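Local atomic coordinates of aerobactin synthase IucA (Klebsiella pneumoniae subsp. pneumoniae, PDB entry 5JM8), a protein that probably catalyses the ATP-dependent, nonribosomal-peptide-synthetase-independent condensation of citrate with N6-acetyl-N6-hydroxylysine in aerobactin synthesis. Residues Trp128-Arg132 / Pro372-Leu378; Glu142-Leu146 / Pro171-Pro175; Ser359-Val363 / Met435-Leu439. All coordinates share one frame; numbering follows the deposited sequence.

In the fold
Only contact 2 holds a residue of the ATP pocket; contacts 1 and 3 lie farther out. In contact 2 the side chain of Leu145 comes within about 3 Å of the bound ATP. The centre of contact 1 is about 13 Å from that of contact 2. The two touch directly, through a hydrogen bond of 2.9 Å from Trp128 NE1 to Ala144 O. Contact 3 is centred about 18 Å from contact 2 and meets it where Glu142 packs on Val363. Contacts 1 and 3 do not touch, but their segments alternate along the chain. The side chains of Trp128 and Asn362 are each about 13 Å from ATP.

Contact 1 of 3, residues Trp128-Arg132 / Pro372-Leu378; sequences WAALR and PDGGDSL
Arg132 reaches from the loop between helices 101-124 and 138-142 to an Asx turn at Asp373, just ahead of helix 378-390. Its CB leads into a chain extended from CG to NE. CG passes Leu378 CD2 at 4.2 Å, and CD runs beside Asp376 O. NE then donates to Asp376 O over 2.6 Å, nearly straight at 168° and on a lone pair of that carbonyl. At the tip, NH1 and NH2 grip the Asp373 carboxylate end-on, one nitrogen to each oxygen. This is a two-bond salt bridge, with NH2 2.6 Å from OD1 and both oxygens using their syn lone pairs. The two planes are only 22° apart. The bonds to Asp373 and Asp376, all close to the guanidinium plane, fix the group's rotation. Trp128 CZ3 lies over one of its faces.

Pro372 CD lies over the six-membered ring of the indole, 3.9 Å from its centroid, a CH-pi contact. Trp128 NE1 has its partner in Ala144. Leu378 CD2 packs 3.8 Å from Leu131 CB. The carboxylate of Asp376 turns to Lys384 on helix 378-390 instead of to Arg132. Asp373 CG stands between its own N and carbonyl carbon (chi1 60°), and OD1 also accepts from Gly375 N at 2.8 Å, on its anti side, tilted out of the carboxylate plane.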
loop_
_atom_site.group_PDB
_atom_site.type_symbol
_atom_site.label_atom_id
_atom_site.label_comp_id
_atom_site.label_asym_id
_atom_site.label_seq_id
_atom_site.Cartn_x
_atom_site.Cartn_y
_atom_site.Cartn_z
ATOM N N TRP A 128 -14.408 18.510 -0.808
ATOM C CA TRP A 128 -13.664 19.341 0.132
ATOM C C TRP A 128 -14.040 19.053 1.583
ATOM O O TRP A 128 -13.164 18.850 2.421
ATOM C CB TRP A 128 -13.870 20.828 -0.166
ATOM C CG TRP A 128 -12.871 21.686 0.550
ATOM C CD1 TRP A 128 -11.694 22.168 0.049
ATOM C CD2 TRP A 128 -12.947 22.143 1.907
ATOM N NE1 TRP A 128 -11.038 22.901 1.009
ATOM C CE2 TRP A 128 -11.787 22.902 2.158
ATOM C CE3 TRP A 128 -13.886 21.987 2.931
ATOM C CZ2 TRP A 128 -11.541 23.502 3.391
ATOM C CZ3 TRP A 128 -13.641 22.586 4.153
ATOM C CH2 TRP A 128 -12.478 23.332 4.372
ATOM N N ALA A 129 -15.334 19.034 1.879
ATOM C CA ALA A 129 -15.800 18.799 3.243
ATOM C C ALA A 129 -15.337 17.443 3.778
ATOM O O ALA A 129 -15.176 17.266 4.985
ATOM C CB ALA A 129 -17.313 18.895 3.306
ATOM N N ALA A 130 -15.119 16.494 2.873
ATOM C CA ALA A 130 -14.696 15.151 3.257
ATOM C C ALA A 130 -13.230 15.109 3.691
ATOM O O ALA A 130 -12.787 14.129 4.291
ATOM C CB ALA A 130 -14.926 14.184 2.110
ATOM N N LEU A 131 -12.481 16.165 3.381
ATOM C CA LEU A 131 -11.077 16.262 3.777
ATOM C C LEU A 131 -10.917 16.372 5.292
ATOM O O LEU A 131 -9.848 16.097 5.834
ATOM C CB LEU A 131 -10.410 17.468 3.109
ATOM C CG LEU A 131 -10.260 17.457 1.585
ATOM C CD1 LEU A 131 -9.604 18.748 1.109
ATOM C CD2 LEU A 131 -9.459 16.252 1.118
ATOM N N ARG A 132 -11.984 16.789 5.967
ATOM C CA ARG A 132 -11.992 16.883 7.424
ATOM C C ARG A 132 -11.880 15.521 8.106
ATOM O O ARG A 132 -11.569 15.438 9.294
ATOM C CB ARG A 132 -13.277 17.557 7.903
ATOM C CG ARG A 132 -13.449 19.002 7.483
ATOM C CD ARG A 132 -14.694 19.589 8.126
ATOM N NE ARG A 132 -14.866 21.000 7.792
ATOM C CZ ARG A 132 -15.796 21.480 6.971
ATOM N NH1 ARG A 132 -16.677 20.675 6.388
ATOM N NH2 ARG A 132 -15.850 22.781 6.744
ATOM N N PRO A 372 -15.014 27.130 3.355
ATOM C CA PRO A 372 -16.003 27.753 2.469
ATOM C C PRO A 372 -17.446 27.502 2.902
ATOM O O PRO A 372 -18.304 28.354 2.674
ATOM C CB PRO A 372 -15.721 27.095 1.115
ATOM C CG PRO A 372 -14.289 26.720 1.175
ATOM C CD PRO A 372 -14.035 26.326 2.597
ATOM N N ASP A 373 -17.703 26.352 3.517
ATOM C CA ASP A 373 -19.053 26.000 3.952
ATOM C C ASP A 373 -19.331 26.435 5.392
ATOM O O ASP A 373 -20.397 26.150 5.940
ATOM C CB ASP A 373 -19.281 24.491 3.813
ATOM C CG ASP A 373 -18.303 23.664 4.634
ATOM O OD1 ASP A 373 -17.665 24.208 5.560
ATOM O OD2 ASP A 373 -18.178 22.456 4.352
ATOM N N GLY A 374 -18.359 27.101 6.009
ATOM C CA GLY A 374 -18.532 27.632 7.349
ATOM C C GLY A 374 -18.289 26.618 8.449
ATOM O O GLY A 374 -18.492 26.913 9.627
ATOM N N GLY A 375 -17.851 25.422 8.069
ATOM C CA GLY A 375 -17.575 24.373 9.032
ATOM C C GLY A 375 -16.175 24.483 9.610
ATOM O O GLY A 375 -15.550 25.541 9.540
ATOM N N ASP A 376 -15.688 23.389 10.191
ATOM C CA ASP A 376 -14.338 23.340 10.741
ATOM C C ASP A 376 -13.277 23.562 9.678
ATOM O O ASP A 376 -13.289 22.910 8.635
ATOM C CB ASP A 376 -14.074 21.989 11.413
ATOM C CG ASP A 376 -14.948 21.749 12.626
ATOM O OD1 ASP A 376 -15.549 22.714 13.145
ATOM O OD2 ASP A 376 -15.018 20.582 13.074
ATOM N N SER A 377 -12.349 24.473 9.946
ATOM C CA SER A 377 -11.151 24.579 9.130
ATOM C C SER A 377 -10.372 23.275 9.283
ATOM O O SER A 377 -10.565 22.544 10.257
ATOM C CB SER A 377 -10.301 25.780 9.545
ATOM O OG SER A 377 -9.794 25.619 10.857
ATOM N N LEU A 378 -9.501 22.976 8.324
ATOM C CA LEU A 378 -8.773 21.712 8.329
ATOM C C LEU A 378 -7.797 21.624 9.499
ATOM O O LEU A 378 -7.387 20.531 9.894
ATOM C CB LEU A 378 -8.033 21.527 7.008
ATOM C CG LEU A 378 -8.941 21.331 5.792
ATOM C CD1 LEU A 378 -8.138 21.410 4.502
ATOM C CD2 LEU A 378 -9.692 20.004 5.878
#

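Contact 2 of 3, residues Glu142-Leu146 / Pro171-Pro175; sequences EQALL and PDFAP
Gln143 lies against the turn Pro171-Ala174 and carries most of this contact. Its CB rests 3.5 Å from Pro171 O, and its CG meets Pro171 CB at 3.9 Å. The chain is extended beyond CG (chi2 -177°), which carries the amide along the turn to Ala174 and Pro175. There OE1 lies 3.4 Å from Ala174 CA, and NE2 donates to Pro175 O over 3.1 Å. The bond is bent, at 148°, but lies close to the amide plane and in the plane of the carbonyl. It ties the amide end to the backbone just past the turn. At the other end Leu146 CD2 packs on Asp172 O at 3.4 Å. A water bridges the segments, donating to Leu146 O and to Asp172 OD2.

The next shell braces the two backbones. Ala174 N bonds to Pro171 O at 2.8 Å and closes a type I beta turn. Arg125 NH1 donates to both Gln143 O and Asp172 O, so one guanidinium nitrogen joins the two backbones. Gln369 holds the 142-146 backbone at Leu146 N and Ala144 O. The Glu142 carboxylate bonds to Thr263 and forms a salt bridge with Arg446. The ring of Phe173 meets that of His126 of a second subunit.

The contact thus joins the loop carrying Leu145 of the ATP pocket to a type I turn between helix 163-169 and strand 177-185.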
loop_
_atom_site.group_PDB
_atom_site.type_symbol
_atom_site.label_atom_id
_atom_site.label_comp_id
_atom_site.label_asym_id
_atom_site.label_seq_id
_atom_site.Cartn_x
_atom_site.Cartn_y
_atom_site.Cartn_z
ATOM N N GLU A 142 -2.030 20.717 -0.609
ATOM C CA GLU A 142 -1.569 21.698 -1.585
ATOM C C GLU A 142 -2.667 22.131 -2.543
ATOM O O GLU A 142 -2.545 23.161 -3.201
ATOM C CB GLU A 142 -0.394 21.141 -2.390
ATOM C CG GLU A 142 0.912 21.057 -1.622
ATOM C CD GLU A 142 1.405 22.404 -1.134
ATOM O OE1 GLU A 142 1.147 23.417 -1.812
ATOM O OE2 GLU A 142 2.051 22.447 -0.066
ATOM N N GLN A 143 -3.729 21.336 -2.632
ATOM C CA GLN A 143 -4.832 21.630 -3.541
ATOM C C GLN A 143 -6.134 21.908 -2.798
ATOM O O GLN A 143 -7.194 22.010 -3.415
ATOM C CB GLN A 143 -5.031 20.472 -4.519
ATOM C CG GLN A 143 -3.864 20.274 -5.473
ATOM C CD GLN A 143 -4.114 19.167 -6.477
ATOM O OE1 GLN A 143 -4.794 18.182 -6.180
ATOM N NE2 GLN A 143 -3.571 19.327 -7.678
ATOM N N ALA A 144 -6.047 22.048 -1.479
ATOM C CA ALA A 144 -7.232 22.239 -0.651
ATOM C C ALA A 144 -7.503 23.712 -0.358
ATOM O O ALA A 144 -8.482 24.045 0.309
ATOM C CB ALA A 144 -7.089 21.465 0.652
ATOM N N LEU A 145 -6.636 24.591 -0.854
ATOM C CA LEU A 145 -6.827 26.026 -0.672
ATOM C C LEU A 145 -7.711 26.607 -1.775
ATOM O O LEU A 145 -7.290 26.721 -2.927
ATOM C CB LEU A 145 -5.476 26.749 -0.642
ATOM C CG LEU A 145 -5.513 28.264 -0.406
ATOM C CD1 LEU A 145 -6.011 28.584 0.992
ATOM C CD2 LEU A 145 -4.146 28.883 -0.646
ATOM N N LEU A 146 -8.936 26.976 -1.408
ATOM C CA LEU A 146 -9.900 27.525 -2.357
ATOM C C LEU A 146 -10.132 29.016 -2.132
ATOM O O LEU A 146 -10.620 29.710 -3.020
ATOM C CB LEU A 146 -11.234 26.779 -2.260
ATOM C CG LEU A 146 -11.221 25.282 -2.575
ATOM C CD1 LEU A 146 -12.646 24.750 -2.554
ATOM C CD2 LEU A 146 -10.548 24.989 -3.916
ATOM N N PRO A 171 -4.507 24.735 -8.832
ATOM C CA PRO A 171 -4.775 23.625 -7.909
ATOM C C PRO A 171 -6.233 23.500 -7.490
ATOM O O PRO A 171 -6.628 22.457 -6.972
ATOM C CB PRO A 171 -3.914 23.971 -6.696
ATOM C CG PRO A 171 -3.821 25.455 -6.721
ATOM C CD PRO A 171 -3.753 25.819 -8.178
ATOM N N ASP A 172 -7.010 24.553 -7.709
ATOM C CA ASP A 172 -8.343 24.672 -7.125
ATOM C C ASP A 172 -9.242 23.476 -7.450
ATOM O O ASP A 172 -9.945 22.970 -6.576
ATOM C CB ASP A 172 -9.006 25.971 -7.600
ATOM C CG ASP A 172 -8.170 27.204 -7.289
ATOM O OD1 ASP A 172 -6.989 27.242 -7.689
ATOM O OD2 ASP A 172 -8.695 28.135 -6.644
ATOM N N PHE A 173 -9.204 23.021 -8.701
ATOM C CA PHE A 173 -10.057 21.921 -9.156
ATOM C C PHE A 173 -9.356 20.577 -8.982
ATOM O O PHE A 173 -9.826 19.550 -9.475
ATOM C CB PHE A 173 -10.456 22.127 -10.622
ATOM C CG PHE A 173 -11.275 23.368 -10.861
ATOM C CD1 PHE A 173 -10.684 24.619 -10.834
ATOM C CD2 PHE A 173 -12.633 23.283 -11.116
ATOM C CE1 PHE A 173 -11.430 25.762 -11.054
ATOM C CE2 PHE A 173 -13.384 24.421 -11.339
ATOM C CZ PHE A 173 -12.782 25.662 -11.305
ATOM N N ALA A 174 -8.230 20.604 -8.275
ATOM C CA ALA A 174 -7.441 19.409 -7.987
ATOM C C ALA A 174 -7.089 18.614 -9.243
ATOM O O ALA A 174 -7.337 17.407 -9.305
ATOM C CB ALA A 174 -8.185 18.523 -7.000
ATOM N N PRO A 175 -6.502 19.281 -10.249
ATOM C CA PRO A 175 -6.168 18.580 -11.486
ATOM C C PRO A 175 -4.783 17.964 -11.454
ATOM O O PRO A 175 -4.032 18.153 -10.498
ATOM C CB PRO A 175 -6.227 19.690 -12.526
ATOM C CG PRO A 175 -5.699 20.871 -11.784
ATOM C CD PRO A 175 -6.171 20.715 -10.348
HETATM O O HOH W 1 -10.859 29.042 -5.659
#

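Contact 3 of 3, residues Ser359-Val363 / Met435-Leu439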
loop_
_atom_site.group_PDB
_atom_site.type_symbol
_atom_site.label_atom_id
_atom_site.label_comp_id
_atom_site.label_asym_id
_atom_site.label_seq_id
_atom_site.Cartn_x
_atom_site.Cartn_y
_atom_site.Cartn_z
ATOM N N SER A 359 2.834 10.940 4.383
ATOM C CA SER A 359 3.073 11.592 5.665
ATOM C C SER A 359 2.097 12.743 5.834
ATOM O O SER A 359 1.598 13.288 4.849
ATOM C CB SER A 359 4.509 12.108 5.771
ATOM O OG SER A 359 4.747 13.139 4.834
ATOM N N GLN A 360 1.831 13.112 7.082
ATOM C CA GLN A 360 0.963 14.245 7.370
ATOM C C GLN A 360 1.773 15.537 7.359
ATOM O O GLN A 360 1.850 16.255 8.353
ATOM C CB GLN A 360 0.259 14.062 8.712
ATOM C CG GLN A 360 -0.894 15.018 8.928
ATOM C CD GLN A 360 -1.521 14.873 10.300
ATOM O OE1 GLN A 360 -0.960 14.228 11.191
ATOM N NE2 GLN A 360 -2.694 15.477 10.481
ATOM N N THR A 361 2.383 15.814 6.215
ATOM C CA THR A 361 3.072 17.073 5.983
ATOM C C THR A 361 2.153 17.963 5.159
ATOM O O THR A 361 1.880 17.667 3.999
ATOM C CB THR A 361 4.410 16.857 5.257
ATOM O OG1 THR A 361 5.198 15.907 5.987
ATOM C CG2 THR A 361 5.181 18.169 5.126
ATOM N N ASN A 362 1.651 19.030 5.775
ATOM C CA ASN A 362 0.706 19.931 5.117
ATOM C C ASN A 362 1.203 21.371 5.088
ATOM O O ASN A 362 1.815 21.846 6.047
ATOM C CB ASN A 362 -0.656 19.901 5.818
ATOM C CG ASN A 362 -1.216 18.495 5.980
ATOM O OD1 ASN A 362 -1.986 18.232 6.903
ATOM N ND2 ASN A 362 -0.841 17.590 5.081
ATOM N N VAL A 363 0.921 22.071 3.994
ATOM C CA VAL A 363 1.189 23.499 3.938
ATOM C C VAL A 363 0.220 24.200 4.889
ATOM O O VAL A 363 -0.976 23.905 4.908
ATOM C CB VAL A 363 1.057 24.057 2.507
ATOM C CG1 VAL A 363 -0.379 23.926 2.003
ATOM C CG2 VAL A 363 1.531 25.500 2.455
ATOM N N MET A 435 3.496 16.829 10.553
ATOM C CA MET A 435 2.720 16.317 11.675
ATOM C C MET A 435 2.800 14.802 11.785
ATOM O O MET A 435 3.075 14.106 10.810
ATOM C CB MET A 435 1.256 16.733 11.552
ATOM C CG MET A 435 0.984 18.189 11.858
ATOM S SD MET A 435 -0.754 18.581 11.628
ATOM C CE MET A 435 -0.815 18.759 9.851
ATOM N N LEU A 436 2.553 14.310 12.994
ATOM C CA LEU A 436 2.476 12.882 13.268
ATOM C C LEU A 436 1.392 12.674 14.315
ATOM O O LEU A 436 1.587 12.987 15.489
ATOM C CB LEU A 436 3.823 12.332 13.753
ATOM C CG LEU A 436 3.864 10.851 14.149
ATOM C CD1 LEU A 436 3.463 9.949 12.993
ATOM C CD2 LEU A 436 5.249 10.465 14.661
ATOM N N GLY A 437 0.247 12.159 13.884
ATOM C CA GLY A 437 -0.911 12.054 14.749
ATOM C C GLY A 437 -1.494 13.419 15.060
ATOM O O GLY A 437 -1.902 13.683 16.190
ATOM N N ASP A 438 -1.513 14.286 14.048
ATOM C CA ASP A 438 -2.131 15.610 14.131
ATOM C C ASP A 438 -1.400 16.576 15.069
ATOM O O ASP A 438 -1.970 17.586 15.484
ATOM C CB ASP A 438 -3.596 15.477 14.562
ATOM C CG ASP A 438 -4.390 14.571 13.642
ATOM O OD1 ASP A 438 -4.691 14.996 12.505
ATOM O OD2 ASP A 438 -4.716 13.436 14.051
ATOM N N LEU A 439 -0.140 16.274 15.380
ATOM C CA LEU A 439 0.694 17.152 16.201
ATOM C C LEU A 439 1.945 17.552 15.423
ATOM O O LEU A 439 2.591 16.697 14.827
ATOM C CB LEU A 439 1.092 16.458 17.509
ATOM C CG LEU A 439 1.922 17.296 18.487
ATOM C CD1 LEU A 439 1.048 18.326 19.187
ATOM C CD2 LEU A 439 2.628 16.408 19.499
HETATM O O HOH W 2 3.011 11.656 9.319
#
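At the edge of a mixed sheet, where strand 360-363 runs antiparallel to strand 431-435, Met435 N donates to Gln360 O over 2.8 Å, coming from above the carbonyl plane. A water completes the join, accepting from Gln360 N and donating to Met435 O.

The CG of Gln360 stands opposite its own N (chi1 -166°), and the chain continues extended to the loop 436-439. OE1 takes the N-H of Asp438 at 2.9 Å, on a lone pair in the carbonyl plane. NE2 donates to Asp438 OD1, also at 2.9 Å, from above the carboxylate plane. The amide and carboxylate planes stand 89° apart. Met435 crosses this side chain obliquely, with its CB 3.4 Å from Gln360 OE1. The bend at chi3 (-80°) brings Met435 CE to within 3.2 Å of Asn362 OD1. The amide nitrogen of Asn362 bonds to Leu136 O.

Asp438 OD1 also pairs with Arg385 of helix 378-390. That positive charge probably favours an ionised Asp438. Asp438 bonds to both OE1 and NE2 of the buried Gln360 amide, which fixes the amide's rotation.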